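Local coordinates for Galactose/lactose metabolism regulatory protein GAL80 (Saccharomyces cerevisiae, PDB 3BTV), which represses the yeast galactose and lactose metabolic genes by binding GAL4 and blocking its transcriptional activation when no inducing sugar is present, at residues Gly146-Ile151 with Pro389-Met394; Asp208-Thr213 with Glu416-Ser421; Ala234-Asn239 with Asp263-Gln268. The protein carries 1 engineered substitution. All blocks are in the same frame, centred on the assembly; numbering follows the deposited sequence.

In the fold
The three contacts run from the edge of the Rossmann sheet to the large sheet of the C-terminal domain. Interaction 1 sets the edge strand 148-152 of the Rossmann sheet against the loop between helices 363-380 and 405-424. Interaction 2 pairs helix 209-225 with helix 405-424. Its centre is about 26 Å from that of interaction 1. Interaction 3 joins strands 229-237 and 264-271 of the C-terminal sheet. Its centre is about 9 Å from that of interaction 2, and the two touch: S421 OG lies 2.9 Å from A234 N, a probable hydrogen bond. Interactions 1 and 3 lie on opposite sides of the chain's centre, about 34 Å apart between centres.

Interaction 1. Residues Gly146-Ile151 with Pro389-Met394; sequences GVQTII and PSQFVM
Q148 opens strand 148-152, an edge strand of the parallel Rossmann sheet, and its side chain is the buried part of this contact. CG lies anti to the backbone N (chi1 172°). The chain then bends at chi2 (70°), which brings the amide up to the backbone of F392. As modelled, NE2 of Q148 is 2.7 Å from F392 N, and OE1 of Q148 is 2.9 Å from F392 O. The amide is probably turned over, so the roles of these two atoms stay open. The same amide end also lies over one face of the F392 ring, offset toward the rim. Elsewhere that ring meets F378 edge-to-face and F402 at an oblique angle.

The other half is more open to solvent, though it carries a well-defined hydrogen bond. Q391 is exposed, and its neighbour S390 is poorly ordered. The Q391 chain runs extended beyond CG, back alongside Q148 toward the turn before the strand. Its CG passes 4.1 Å from Q148 CB. At the tip, NE2 of Q391 donates to G146 O at 2.7 Å, with an N-H...O angle of 154°. The oxygen lies close to the amide plane of Q391, but the donor stands above the carbonyl plane of G146. V147 O is also near NE2 of Q391, at 3.1 Å, but the angle is too poor for a bond.

The two glutamines thus point in opposite senses, each laying its amide against the other segment's backbone. Between these two segments the contact is therefore largely polar, amide to backbone, with the share of Q148 probable rather than settled.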
# COMPACT_ATOMS: atom_id res chain seq x y z
N GLY B 146 -5.09 34.16 -23.40
CA GLY B 146 -4.62 33.65 -24.68
C GLY B 146 -3.20 33.12 -24.71
O GLY B 146 -2.80 32.49 -25.69
N VAL B 147 -2.43 33.36 -23.65
CA VAL B 147 -1.03 32.93 -23.61
C VAL B 147 -0.91 31.43 -23.44
O VAL B 147 -1.79 30.78 -22.86
CB VAL B 147 -0.26 33.61 -22.46
CG1 VAL B 147 -0.13 35.12 -22.73
CG2 VAL B 147 -0.96 33.36 -21.13
N GLN B 148 0.17 30.87 -23.96
CA GLN B 148 0.48 29.47 -23.70
C GLN B 148 1.03 29.37 -22.29
O GLN B 148 1.88 30.18 -21.89
CB GLN B 148 1.50 28.93 -24.69
CG GLN B 148 1.98 27.53 -24.35
CD GLN B 148 0.91 26.48 -24.55
OE1 GLN B 148 0.46 25.84 -23.60
NE2 GLN B 148 0.51 26.30 -25.80
N THR B 149 0.55 28.39 -21.53
CA THR B 149 0.97 28.25 -20.15
C THR B 149 1.85 27.02 -19.93
O THR B 149 1.73 26.02 -20.64
CB THR B 149 -0.24 28.18 -19.19
OG1 THR B 149 -0.89 26.91 -19.32
CG2 THR B 149 -1.23 29.30 -19.48
N ILE B 150 2.73 27.12 -18.94
CA ILE B 150 3.57 26.00 -18.53
C ILE B 150 3.47 25.84 -17.02
O ILE B 150 3.49 26.84 -16.29
CB ILE B 150 5.04 26.22 -18.93
CG1 ILE B 150 5.17 26.59 -20.41
CG2 ILE B 150 5.89 24.98 -18.63
CD1 ILE B 150 5.62 28.05 -20.67
N ILE B 151 3.35 24.61 -16.54
CA ILE B 151 3.44 24.34 -15.11
C ILE B 151 4.73 23.55 -14.87
O ILE B 151 5.08 22.68 -15.65
CB ILE B 151 2.23 23.53 -14.57
CG1 ILE B 151 2.26 23.44 -13.04
CG2 ILE B 151 2.18 22.13 -15.16
CD1 ILE B 151 1.86 24.76 -12.34
N PRO B 389 0.50 24.15 -34.44
CA PRO B 389 0.11 25.45 -33.90
C PRO B 389 1.10 25.95 -32.87
O PRO B 389 1.90 25.17 -32.35
CB PRO B 389 -1.25 25.17 -33.25
CG PRO B 389 -1.78 24.00 -33.99
CD PRO B 389 -0.58 23.16 -34.33
N SER B 390 1.07 27.25 -32.58
CA SER B 390 1.97 27.83 -31.61
C SER B 390 1.39 27.70 -30.21
O SER B 390 1.77 28.43 -29.30
CB SER B 390 2.23 29.30 -31.94
OG SER B 390 1.01 30.01 -32.10
N GLN B 391 0.46 26.77 -30.05
CA GLN B 391 -0.25 26.67 -28.79
C GLN B 391 -1.10 25.42 -28.65
O GLN B 391 -1.84 25.05 -29.56
CB GLN B 391 -1.12 27.91 -28.59
CG GLN B 391 -1.65 28.09 -27.19
CD GLN B 391 -1.85 29.54 -26.85
OE1 GLN B 391 -1.45 30.43 -27.61
NE2 GLN B 391 -2.45 29.80 -25.70
N PHE B 392 -0.98 24.77 -27.50
CA PHE B 392 -1.75 23.57 -27.19
C PHE B 392 -2.29 23.67 -25.77
O PHE B 392 -1.69 24.31 -24.91
CB PHE B 392 -0.90 22.31 -27.36
CG PHE B 392 0.35 22.30 -26.51
CD1 PHE B 392 1.53 22.84 -26.99
CD2 PHE B 392 0.34 21.74 -25.24
CE1 PHE B 392 2.68 22.83 -26.22
CE2 PHE B 392 1.49 21.72 -24.46
CZ PHE B 392 2.66 22.27 -24.96
N VAL B 393 -3.44 23.04 -25.55
CA VAL B 393 -4.14 23.13 -24.27
C VAL B 393 -3.43 22.40 -23.14
O VAL B 393 -3.33 22.89 -22.02
CB VAL B 393 -5.59 22.59 -24.38
CG1 VAL B 393 -6.29 22.67 -23.04
CG2 VAL B 393 -6.37 23.36 -25.43
N MET B 394 -2.93 21.20 -23.43
CA MET B 394 -2.34 20.37 -22.40
C MET B 394 -1.42 19.33 -23.00
O MET B 394 -1.60 18.90 -24.14
CB MET B 394 -3.44 19.66 -21.60
CG MET B 394 -4.31 18.73 -22.44
SD MET B 394 -5.75 18.11 -21.51
CE MET B 394 -4.90 17.13 -20.28

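Interaction 2. Residues Asp208-Thr213 with Glu416-Ser421; sequences DLVTTT and ESVYKS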
# COMPACT_ATOMS: atom_id res chain seq x y z
N ASP B 208 2.42 21.04 1.08
CA ASP B 208 2.16 19.99 2.05
C ASP B 208 2.38 18.62 1.42
O ASP B 208 2.61 18.51 0.21
CB ASP B 208 0.72 20.08 2.58
CG ASP B 208 -0.32 19.78 1.53
OD1 ASP B 208 -0.56 18.59 1.25
OD2 ASP B 208 -0.90 20.74 0.98
N LEU B 209 2.31 17.60 2.26
CA LEU B 209 2.62 16.23 1.85
C LEU B 209 1.76 15.77 0.68
O LEU B 209 2.23 15.09 -0.22
CB LEU B 209 2.40 15.27 3.03
CG LEU B 209 2.68 13.80 2.72
CD1 LEU B 209 4.15 13.64 2.32
CD2 LEU B 209 2.34 12.89 3.90
N VAL B 210 0.49 16.14 0.71
CA VAL B 210 -0.43 15.68 -0.32
C VAL B 210 -0.27 16.49 -1.61
O VAL B 210 -0.00 15.94 -2.69
CB VAL B 210 -1.87 15.74 0.16
CG1 VAL B 210 -2.79 15.17 -0.91
CG2 VAL B 210 -2.01 14.96 1.45
N THR B 211 -0.42 17.79 -1.47
CA THR B 211 -0.40 18.69 -2.60
C THR B 211 0.92 18.62 -3.34
O THR B 211 0.96 18.62 -4.57
CB THR B 211 -0.61 20.15 -2.14
OG1 THR B 211 -1.86 20.24 -1.42
CG2 THR B 211 -0.62 21.09 -3.33
N THR B 212 2.00 18.55 -2.59
CA THR B 212 3.31 18.72 -3.19
C THR B 212 3.97 17.39 -3.52
O THR B 212 4.18 17.06 -4.68
CB THR B 212 4.22 19.55 -2.27
OG1 THR B 212 3.50 20.71 -1.82
CG2 THR B 212 5.49 20.00 -3.03
N THR B 213 4.29 16.61 -2.48
CA THR B 213 5.05 15.38 -2.65
C THR B 213 4.24 14.32 -3.38
O THR B 213 4.67 13.79 -4.38
CB THR B 213 5.49 14.82 -1.30
OG1 THR B 213 6.12 15.86 -0.54
CG2 THR B 213 6.48 13.67 -1.50
N GLU B 416 -7.72 17.88 -4.67
CA GLU B 416 -8.97 18.27 -4.00
C GLU B 416 -9.74 17.01 -3.62
O GLU B 416 -10.22 16.89 -2.49
CB GLU B 416 -9.81 19.18 -4.89
CG GLU B 416 -11.15 19.59 -4.28
CD GLU B 416 -11.04 20.02 -2.83
OE1 GLU B 416 -9.98 20.55 -2.43
OE2 GLU B 416 -12.02 19.83 -2.08
N SER B 417 -9.82 16.06 -4.55
CA SER B 417 -10.54 14.81 -4.32
C SER B 417 -9.93 13.92 -3.25
O SER B 417 -10.65 13.26 -2.51
CB SER B 417 -10.68 14.03 -5.61
OG SER B 417 -11.31 14.85 -6.59
N VAL B 418 -8.60 13.89 -3.17
CA VAL B 418 -7.97 13.16 -2.07
C VAL B 418 -8.50 13.67 -0.72
O VAL B 418 -8.95 12.89 0.13
CB VAL B 418 -6.43 13.25 -2.13
CG1 VAL B 418 -5.85 12.85 -0.80
CG2 VAL B 418 -5.87 12.33 -3.25
N TYR B 419 -8.48 14.99 -0.53
CA TYR B 419 -8.99 15.58 0.70
C TYR B 419 -10.50 15.36 0.92
O TYR B 419 -10.93 15.16 2.05
CB TYR B 419 -8.66 17.08 0.77
CG TYR B 419 -7.24 17.34 1.22
CD1 TYR B 419 -6.30 17.85 0.33
CD2 TYR B 419 -6.84 17.08 2.52
CE1 TYR B 419 -5.00 18.08 0.73
CE2 TYR B 419 -5.54 17.31 2.92
CZ TYR B 419 -4.63 17.82 2.02
OH TYR B 419 -3.33 18.06 2.41
N LYS B 420 -11.29 15.38 -0.16
CA LYS B 420 -12.72 15.10 -0.05
C LYS B 420 -12.94 13.69 0.45
O LYS B 420 -13.71 13.47 1.38
CB LYS B 420 -13.45 15.26 -1.38
CG LYS B 420 -14.00 16.64 -1.67
CD LYS B 420 -14.95 16.59 -2.86
CE LYS B 420 -14.85 17.87 -3.67
NZ LYS B 420 -14.82 19.10 -2.82
N SER B 421 -12.26 12.73 -0.19
CA SER B 421 -12.37 11.33 0.16
C SER B 421 -12.14 11.10 1.64
O SER B 421 -12.88 10.36 2.28
CB SER B 421 -11.33 10.49 -0.63
OG SER B 421 -11.40 9.16 -0.19
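Two antiparallel helices pack here, and the first begins with an Asp N-cap. Helices 209-225 and 405-424 belong to the layer that covers one face of the large sheet of the C-terminal domain. Their local segments run at 158° to each other, with axes 10.5 Å apart at closest approach.

Y419 spans the distance between them. Its CB leaves the helix at an angle to the partner, and the ring then turns toward it. CG lies anti to the carbonyl carbon, beside the backbone N (chi1 -80°). Along the ring, CE1 lies 3.9 Å from V210 CB and nearly as close to V210 CG1. At CZ the neighbours are V210 CB and CG2. OH comes last: it touches V210 CG2 and gives a weak hydrogen bond to D208 OD1 at 3.0 Å. D208 and Y419 meet tip to tip, with OD1 near the plane of the ring and the carboxylate turned 70° from it. The other branch of V210, CG1, meets V418 CG1 tip to tip at 3.8 Å.

The D208 carboxylate is buried and heavily used. OD1 takes the backbone N-H of T211 at 2.8 Å, from above the carboxylate plane, and more weakly that of V210. Together with Y419 OH this makes three donors on one oxygen, two of them weak. The helix N-terminus and these donors probably favour the charged form of D208. V418 continues the packing onto A234, L265 and F267 of the sheet. The second carboxylate oxygen is held as well: T211 OG1 donates to the syn lone pair of D208 OD2 at 2.6 Å.

Interaction 3. Residues Ala234-Asn239 with Asp263-Gln268; sequences AMVFNN and DHLLFQ
A classic beta bulge marks one end of this antiparallel strand pair: D263 and H264 both face F237. F237 O accepts D263 N at 2.7 Å, nearly along the C=O axis, and H264 N only weakly at 3.4 Å. The D263 side chain then curls back, with CG in the crowded position between N and the carbonyl carbon (chi1 37°). Its OD1 takes N239 N at 2.9 Å through the syn lone pair. OD2 is paired with I240 N and K259. That lysine also bonds N238 OD1, so it is shared by two oxygens that approach within 3.0 Å, N238 OD1 and D263 OD2.

Beyond the bulge the ladder is regular. M235 and L266 form a hydrogen-bonded pair, with L266 N to M235 O at 2.9 Å and almost straight (178°). On their face of the sheet, the L266 and F237 side chains cross obliquely, with L266 CD1 3.7 Å from F237 CE1. The H264 ring turns an edge toward the F237 face, offset, with planes at 88°. This face meets the second subunit: F237 packs on its T270, and L266 on its Q268.

The other face carries A234, V236, L265 and F267. There V236 CG2 meets L265 CD1 at 3.9 Å. Helix 405-424 covers this side through V418 and Y419, helix 209-225 adds F214 and I218, and strand 276-283 continues the sheet beyond 264-271.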
# COMPACT_ATOMS: atom_id res chain seq x y z
N ALA B 234 -8.81 7.95 0.01
CA ALA B 234 -7.66 8.42 0.78
C ALA B 234 -7.96 8.57 2.27
O ALA B 234 -9.08 8.87 2.68
CB ALA B 234 -7.16 9.72 0.23
N MET B 235 -6.94 8.37 3.07
CA MET B 235 -6.99 8.77 4.47
C MET B 235 -5.79 9.65 4.72
O MET B 235 -4.65 9.28 4.41
CB MET B 235 -6.96 7.55 5.38
CG MET B 235 -8.11 6.58 5.15
SD MET B 235 -7.92 5.07 6.11
CE MET B 235 -9.35 4.15 5.55
N VAL B 236 -6.05 10.83 5.28
CA VAL B 236 -5.02 11.85 5.48
C VAL B 236 -4.86 12.05 6.98
O VAL B 236 -5.84 12.22 7.70
CB VAL B 236 -5.43 13.16 4.80
CG1 VAL B 236 -4.38 14.25 5.03
CG2 VAL B 236 -5.66 12.92 3.32
N PHE B 237 -3.62 12.04 7.45
CA PHE B 237 -3.38 12.03 8.89
C PHE B 237 -2.61 13.25 9.41
O PHE B 237 -1.62 13.68 8.82
CB PHE B 237 -2.56 10.80 9.27
CG PHE B 237 -3.24 9.50 8.99
CD1 PHE B 237 -3.31 8.99 7.70
CD2 PHE B 237 -3.80 8.76 10.02
CE1 PHE B 237 -3.95 7.78 7.45
CE2 PHE B 237 -4.42 7.55 9.78
CZ PHE B 237 -4.50 7.06 8.50
N ASN B 238 -3.06 13.77 10.54
CA ASN B 238 -2.20 14.65 11.33
C ASN B 238 -2.01 14.00 12.69
O ASN B 238 -2.58 14.44 13.68
CB ASN B 238 -2.79 16.06 11.46
CG ASN B 238 -1.84 17.03 12.16
OD1 ASN B 238 -0.66 16.75 12.34
ND2 ASN B 238 -2.37 18.17 12.58
N ASN B 239 -1.24 12.92 12.73
CA ASN B 239 -0.96 12.23 13.98
C ASN B 239 0.18 12.92 14.73
O ASN B 239 0.53 12.53 15.84
CB ASN B 239 -0.55 10.78 13.71
CG ASN B 239 -1.74 9.87 13.46
OD1 ASN B 239 -2.90 10.21 13.73
ND2 ASN B 239 -1.45 8.68 12.95
N ASP B 263 0.89 14.49 8.23
CA ASP B 263 2.13 13.72 8.37
C ASP B 263 2.02 12.32 7.78
O ASP B 263 2.98 11.54 7.84
CB ASP B 263 2.52 13.60 9.84
CG ASP B 263 1.33 13.43 10.74
OD1 ASP B 263 0.71 12.35 10.71
OD2 ASP B 263 1.00 14.40 11.46
N HIS B 264 0.86 11.97 7.23
CA HIS B 264 0.77 10.69 6.51
C HIS B 264 -0.39 10.68 5.54
O HIS B 264 -1.44 11.27 5.80
CB HIS B 264 0.60 9.51 7.46
CG HIS B 264 1.14 8.22 6.93
ND1 HIS B 264 0.40 7.37 6.13
CD2 HIS B 264 2.35 7.63 7.09
CE1 HIS B 264 1.13 6.31 5.82
NE2 HIS B 264 2.32 6.44 6.41
N LEU B 265 -0.19 10.00 4.42
CA LEU B 265 -1.22 9.83 3.42
C LEU B 265 -1.30 8.36 3.05
O LEU B 265 -0.28 7.73 2.71
CB LEU B 265 -0.92 10.67 2.17
CG LEU B 265 -1.82 10.35 0.95
CD1 LEU B 265 -3.25 10.80 1.17
CD2 LEU B 265 -1.27 10.95 -0.34
N LEU B 266 -2.51 7.80 3.14
CA LEU B 266 -2.79 6.48 2.57
C LEU B 266 -3.66 6.73 1.38
O LEU B 266 -4.65 7.45 1.47
CB LEU B 266 -3.55 5.58 3.55
CG LEU B 266 -2.89 5.22 4.88
CD1 LEU B 266 -3.86 4.45 5.77
CD2 LEU B 266 -1.61 4.42 4.67
N PHE B 267 -3.29 6.17 0.24
CA PHE B 267 -4.05 6.41 -0.97
C PHE B 267 -4.14 5.13 -1.77
O PHE B 267 -3.13 4.46 -2.00
CB PHE B 267 -3.40 7.52 -1.79
CG PHE B 267 -3.94 7.65 -3.20
CD1 PHE B 267 -4.88 8.62 -3.52
CD2 PHE B 267 -3.48 6.82 -4.21
CE1 PHE B 267 -5.35 8.74 -4.82
CE2 PHE B 267 -3.95 6.94 -5.51
CZ PHE B 267 -4.88 7.90 -5.82
N GLN B 268 -5.34 4.79 -2.19
CA GLN B 268 -5.49 3.60 -3.03
C GLN B 268 -6.50 3.93 -4.11
O GLN B 268 -7.39 4.74 -3.90
CB GLN B 268 -5.88 2.37 -2.21
CG GLN B 268 -7.28 2.44 -1.59
CD GLN B 268 -7.54 1.30 -0.60
OE1 GLN B 268 -8.68 1.02 -0.22
NE2 GLN B 268 -6.47 0.66 -0.18